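Local coordinates for sister chromatid cohesion protein (PDB 5T8V) that probably loads cohesin onto chromatin, the chain here being the C-terminal HEAT-repeat fragment of the loader Scc2, at residues M812-R816 against E853-F857; L878-R882 against P918-D924. One frame throughout, in Å; residues are numbered along the deposited sequence.

In the fold
In an α-solenoid, neighbouring helices can meet side by side, or a helix can meet the loop that follows another, and the two contacts illustrate both. Contact 1 sets helix 808-824 against the loop after helix 839-852; contact 2 lays helix 878-891 beside helix 919-935. They follow in series along the chain, with centres about 25 Å apart and nearest atoms about 11 Å apart. Helix 839-852 relates them, since residues from both contacts also touch it. Each is partly buried. Contact 1, whose touching residues include none exposed, centres on buried Leu856 and Cys815 with a weak hydrogen bond; contact 2 mixes buried Leu921, Ser881 and Asp924 with exposed Pro918, Ala920 and Arg882, and has a salt bridge.

Contact 1. Residues M812-R816 against E853-F857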
loop_
_atom_site.group_PDB
_atom_site.type_symbol
_atom_site.label_atom_id
_atom_site.label_comp_id
_atom_site.label_asym_id
_atom_site.label_seq_id
_atom_site.Cartn_x
_atom_site.Cartn_y
_atom_site.Cartn_z
ATOM N N MET A 812 11.084 21.259 34.264
ATOM C CA MET A 812 12.380 21.329 34.930
ATOM C C MET A 812 12.446 20.365 36.107
ATOM O O MET A 812 13.384 19.567 36.219
ATOM C CB MET A 812 12.641 22.763 35.396
ATOM C CG MET A 812 14.019 23.002 36.000
ATOM S SD MET A 812 15.330 23.111 34.769
ATOM C CE MET A 812 16.700 23.643 35.792
ATOM N N GLU A 813 11.451 20.420 36.993
ATOM C CA GLU A 813 11.485 19.603 38.198
ATOM C C GLU A 813 11.220 18.131 37.910
ATOM O O GLU A 813 11.546 17.283 38.749
ATOM C CB GLU A 813 10.482 20.144 39.216
ATOM C CG GLU A 813 10.966 21.415 39.900
ATOM C CD GLU A 813 9.849 22.215 40.535
ATOM O OE1 GLU A 813 8.999 21.612 41.222
ATOM O OE2 GLU A 813 9.820 23.450 40.344
ATOM N N VAL A 814 10.648 17.801 36.750
ATOM C CA VAL A 814 10.542 16.397 36.367
ATOM C C VAL A 814 11.919 15.845 36.028
ATOM O O VAL A 814 12.229 14.684 36.324
ATOM C CB VAL A 814 9.550 16.222 35.200
ATOM C CG1 VAL A 814 10.196 16.567 33.856
ATOM C CG2 VAL A 814 8.992 14.805 35.185
ATOM N N CYS A 815 12.768 16.666 35.404
ATOM C CA CYS A 815 14.162 16.280 35.213
ATOM C C CYS A 815 14.905 16.266 36.541
ATOM O O CYS A 815 15.782 15.423 36.761
ATOM C CB CYS A 815 14.844 17.229 34.229
ATOM S SG CYS A 815 14.232 17.123 32.534
ATOM N N ARG A 816 14.567 17.191 37.442
ATOM C CA ARG A 816 15.191 17.181 38.761
ATOM C C ARG A 816 14.903 15.875 39.488
ATOM O O ARG A 816 15.802 15.286 40.099
ATOM C CB ARG A 816 14.706 18.374 39.586
ATOM C CG ARG A 816 15.190 18.360 41.031
ATOM C CD ARG A 816 14.956 19.690 41.733
ATOM N NE ARG A 816 15.834 20.746 41.224
ATOM C CZ ARG A 816 15.441 21.812 40.528
ATOM N NH1 ARG A 816 14.161 22.010 40.240
ATOM N NH2 ARG A 816 16.341 22.698 40.121
ATOM N N GLU A 853 22.169 20.531 31.911
ATOM C CA GLU A 853 21.732 21.519 32.895
ATOM C C GLU A 853 22.166 21.042 34.274
ATOM O O GLU A 853 21.573 20.106 34.819
ATOM C CB GLU A 853 20.221 21.713 32.829
ATOM C CG GLU A 853 19.677 22.722 33.824
ATOM C CD GLU A 853 20.227 24.118 33.603
ATOM O OE1 GLU A 853 20.539 24.456 32.442
ATOM O OE2 GLU A 853 20.351 24.874 34.590
ATOM N N ALA A 854 23.187 21.692 34.833
ATOM C CA ALA A 854 23.711 21.308 36.138
ATOM C C ALA A 854 22.817 21.744 37.291
ATOM O O ALA A 854 22.957 21.215 38.399
ATOM C CB ALA A 854 25.107 21.896 36.333
ATOM N N SER A 855 21.907 22.694 37.059
ATOM C CA SER A 855 21.004 23.145 38.113
ATOM C C SER A 855 20.214 21.999 38.733
ATOM O O SER A 855 19.748 22.127 39.871
ATOM C CB SER A 855 20.036 24.190 37.555
ATOM O OG SER A 855 19.002 24.471 38.480
ATOM N N LEU A 856 20.056 20.887 38.015
ATOM C CA LEU A 856 19.235 19.783 38.498
ATOM C C LEU A 856 19.915 18.984 39.601
ATOM O O LEU A 856 19.239 18.218 40.296
ATOM C CB LEU A 856 18.885 18.857 37.332
ATOM C CG LEU A 856 18.153 19.527 36.168
ATOM C CD1 LEU A 856 18.333 18.732 34.888
ATOM C CD2 LEU A 856 16.679 19.686 36.492
ATOM N N PHE A 857 21.222 19.144 39.781
ATOM C CA PHE A 857 21.980 18.345 40.729
ATOM C C PHE A 857 22.134 19.084 42.053
ATOM O O PHE A 857 22.099 20.315 42.108
ATOM C CB PHE A 857 23.359 17.997 40.162
ATOM C CG PHE A 857 23.309 17.084 38.967
ATOM C CD1 PHE A 857 22.901 17.560 37.731
ATOM C CD2 PHE A 857 23.674 15.753 39.077
ATOM C CE1 PHE A 857 22.852 16.724 36.633
ATOM C CE2 PHE A 857 23.628 14.914 37.980
ATOM C CZ PHE A 857 23.217 15.400 36.757
#
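This is a helix-to-loop contact in the HEAT-repeat solenoid: a turn of helix 808-824 packs against the short connection that leads from helix 839-852 into helix 859-862. It illustrates how a repeat protein can pack a linker, as well as helix faces, against a neighbouring helix. Glu853 is the residue at which the chain first abandons helical backbone angles, and the segment then folds into a tight turn held by the bond from Phe857 N to Ala854 O (3.0 Å). That turn presents Leu856 to the helix, with Leu856 and Arg816 forming the closest CA-CA approach at 4.8 Å.

Leu856 is the centre of the contact and has the largest area covered by the other segment, 106 Å². Its side chain also meets Leu801 of helix 791-801, as do Met812 and Cys815, so the leucine enters an apolar corner formed by two helices. Cys815 CB lies 3.8 Å from Leu856 CD2. The CA-to-CB bond of Met812 points sideways, but the side chain carries CE to Leu856 CD2 at 4.0 Å, Glu853 CG at 3.7 Å and Ser855 OG at 3.6 Å. Phe857 turns away, onto Leu846, Phe849 and Ala850 of helix 839-852, so consecutive residues of the linker serve different helices.

At the margin the chemistry becomes polar but light: Arg816 NH2 gives a weak hydrogen bond to Ser855 O, 3.5 Å long. Leu856 CD2 rests directly on the helical backbone, 3.3 Å from Met812 O and 3.4 Å from Arg816 N, the acceptor and donor of a helical hydrogen bond 2.9 Å long.

Contact 2. Residues L878-R882 against P918-D924; sequences LTVSR and PRALLDD
Two helical starts lie side by side, running the same way: the axes of 878-882 and 919-924 diverge by only 18° (signed crossing angle 18°) and approach to 10.1 Å. Both backbones are helical, Arg882 N bonding to Leu878 O and Leu922 N to Pro918 O, each at 2.9 Å; Pro918, with psi near 176°, holds the N-cap position of its helix. The register sets Arg882 opposite Leu921, CA to CA 5.6 Å.

Leu878, with chi1 m and chi2 t, points toward the partner and packs on two residues: Leu878 CD1 lies 3.5 Å from Pro918 CG, and Leu878 CD2 4.1 Å from Pro918 CG and 4.2 Å from Leu921 CD2. Thr879 and Val880 take no part, facing instead Gln844 and Leu843 of helix 839-852. Near-parallel helices some 36 residues apart, with helix 900-910 between them in sequence, are consistent with equivalent helices of successive HEAT repeats; on the far side Leu922 packs on Leu978 and Met982 of helix 969-986, probably the next in the series. Ser881 comes next, its CB 3.4 Å from Leu921 CD2. Leu921 takes chi1 t, chi2 p, and its other methyl, CD1, lies 3.4 Å from Arg882 CA and 3.8 Å from Arg882 CB, so the leucine fills the space between the two backbones.

Arg882 extends with chi1 and chi2 both t before chi3 swings to about 98°. This brings its guanidinium edge-on to Asp924, one turn beyond Leu921, forming a salt bridge from Arg882 NH2 to Asp924 OD2 at 3.0 Å, while Asp924 OD1 pairs with Arg889 of the first helix.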
loop_
_atom_site.group_PDB
_atom_site.type_symbol
_atom_site.label_atom_id
_atom_site.label_comp_id
_atom_site.label_asym_id
_atom_site.label_seq_id
_atom_site.Cartn_x
_atom_site.Cartn_y
_atom_site.Cartn_z
ATOM N N LEU A 878 37.091 2.732 33.421
ATOM C CA LEU A 878 37.328 4.143 33.134
ATOM C C LEU A 878 36.041 4.894 32.824
ATOM O O LEU A 878 35.967 6.105 33.057
ATOM C CB LEU A 878 38.298 4.282 31.962
ATOM C CG LEU A 878 39.660 3.607 32.143
ATOM C CD1 LEU A 878 40.479 3.714 30.866
ATOM C CD2 LEU A 878 40.415 4.209 33.326
ATOM N N THR A 879 35.029 4.205 32.297
ATOM C CA THR A 879 33.758 4.854 31.997
ATOM C C THR A 879 33.203 5.557 33.230
ATOM O O THR A 879 32.895 6.754 33.195
ATOM C CB THR A 879 32.762 3.817 31.477
ATOM O OG1 THR A 879 33.349 3.089 30.392
ATOM C CG2 THR A 879 31.480 4.484 31.001
ATOM N N VAL A 880 33.067 4.820 34.334
ATOM C CA VAL A 880 32.539 5.402 35.567
ATOM C C VAL A 880 33.395 6.582 36.012
ATOM O O VAL A 880 32.874 7.623 36.434
ATOM C CB VAL A 880 32.439 4.324 36.667
ATOM C CG1 VAL A 880 33.757 3.582 36.838
ATOM C CG2 VAL A 880 32.010 4.938 37.992
ATOM N N SER A 881 34.719 6.442 35.928
ATOM C CA SER A 881 35.610 7.505 36.384
ATOM C C SER A 881 35.390 8.785 35.585
ATOM O O SER A 881 35.134 9.854 36.152
ATOM C CB SER A 881 37.064 7.040 36.280
ATOM O OG SER A 881 37.295 5.900 37.089
ATOM N N ARG A 882 35.488 8.694 34.256
ATOM C CA ARG A 882 35.243 9.864 33.422
ATOM C C ARG A 882 33.863 10.444 33.698
ATOM O O ARG A 882 33.689 11.669 33.742
ATOM C CB ARG A 882 35.393 9.502 31.945
ATOM C CG ARG A 882 35.631 10.709 31.045
ATOM C CD ARG A 882 35.935 10.298 29.612
ATOM N NE ARG A 882 34.755 10.375 28.752
ATOM C CZ ARG A 882 34.403 11.442 28.038
ATOM N NH1 ARG A 882 33.308 11.404 27.289
ATOM N NH2 ARG A 882 35.138 12.549 28.066
ATOM N N PRO A 918 44.863 7.091 31.938
ATOM C CA PRO A 918 45.070 7.397 30.514
ATOM C C PRO A 918 44.774 8.844 30.150
ATOM O O PRO A 918 44.311 9.628 30.983
ATOM C CB PRO A 918 44.108 6.435 29.801
ATOM C CG PRO A 918 43.187 5.922 30.857
ATOM C CD PRO A 918 43.980 5.924 32.113
ATOM N N ARG A 919 45.035 9.195 28.889
ATOM C CA ARG A 919 44.906 10.580 28.444
ATOM C C ARG A 919 43.456 11.048 28.478
ATOM O O ARG A 919 43.142 12.082 29.080
ATOM C CB ARG A 919 45.480 10.713 27.032
ATOM C CG ARG A 919 45.254 12.069 26.364
ATOM C CD ARG A 919 45.500 11.988 24.866
ATOM N NE ARG A 919 44.804 13.061 24.150
ATOM C CZ ARG A 919 45.372 14.168 23.680
ATOM N NH1 ARG A 919 46.674 14.380 23.823
ATOM N NH2 ARG A 919 44.631 15.071 23.054
ATOM N N ALA A 920 42.559 10.305 27.824
ATOM C CA ALA A 920 41.178 10.757 27.679
ATOM C C ALA A 920 40.563 11.112 29.026
ATOM O O ALA A 920 39.791 12.073 29.131
ATOM C CB ALA A 920 40.349 9.682 26.978
ATOM N N LEU A 921 40.890 10.350 30.070
ATOM C CA LEU A 921 40.393 10.676 31.402
ATOM C C LEU A 921 41.233 11.770 32.049
ATOM O O LEU A 921 40.701 12.619 32.776
ATOM C CB LEU A 921 40.376 9.421 32.276
ATOM C CG LEU A 921 39.888 9.568 33.721
ATOM C CD1 LEU A 921 38.627 10.405 33.798
ATOM C CD2 LEU A 921 39.619 8.195 34.327
ATOM N N LEU A 922 42.545 11.774 31.785
ATOM C CA LEU A 922 43.388 12.852 32.286
ATOM C C LEU A 922 42.834 14.212 31.882
ATOM O O LEU A 922 43.021 15.202 32.600
ATOM C CB LEU A 922 44.822 12.707 31.779
ATOM C CG LEU A 922 45.756 13.836 32.234
ATOM C CD1 LEU A 922 45.742 14.024 33.749
ATOM C CD2 LEU A 922 47.165 13.571 31.756
ATOM N N ASP A 923 42.156 14.279 30.736
ATOM C CA ASP A 923 41.570 15.536 30.285
ATOM C C ASP A 923 40.496 16.018 31.254
ATOM O O ASP A 923 40.590 17.115 31.820
ATOM C CB ASP A 923 41.001 15.350 28.873
ATOM C CG ASP A 923 40.745 16.662 28.164
ATOM O OD1 ASP A 923 40.002 17.501 28.712
ATOM O OD2 ASP A 923 41.290 16.854 27.057
ATOM N N ASP A 924 39.468 15.197 31.471
ATOM C CA ASP A 924 38.364 15.612 32.328
ATOM C C ASP A 924 38.822 15.813 33.768
ATOM O O ASP A 924 38.331 16.714 34.459
ATOM C CB ASP A 924 37.236 14.585 32.259
ATOM C CG ASP A 924 36.666 14.440 30.860
ATOM O OD1 ASP A 924 35.885 15.319 30.444
ATOM O OD2 ASP A 924 36.998 13.448 30.178
#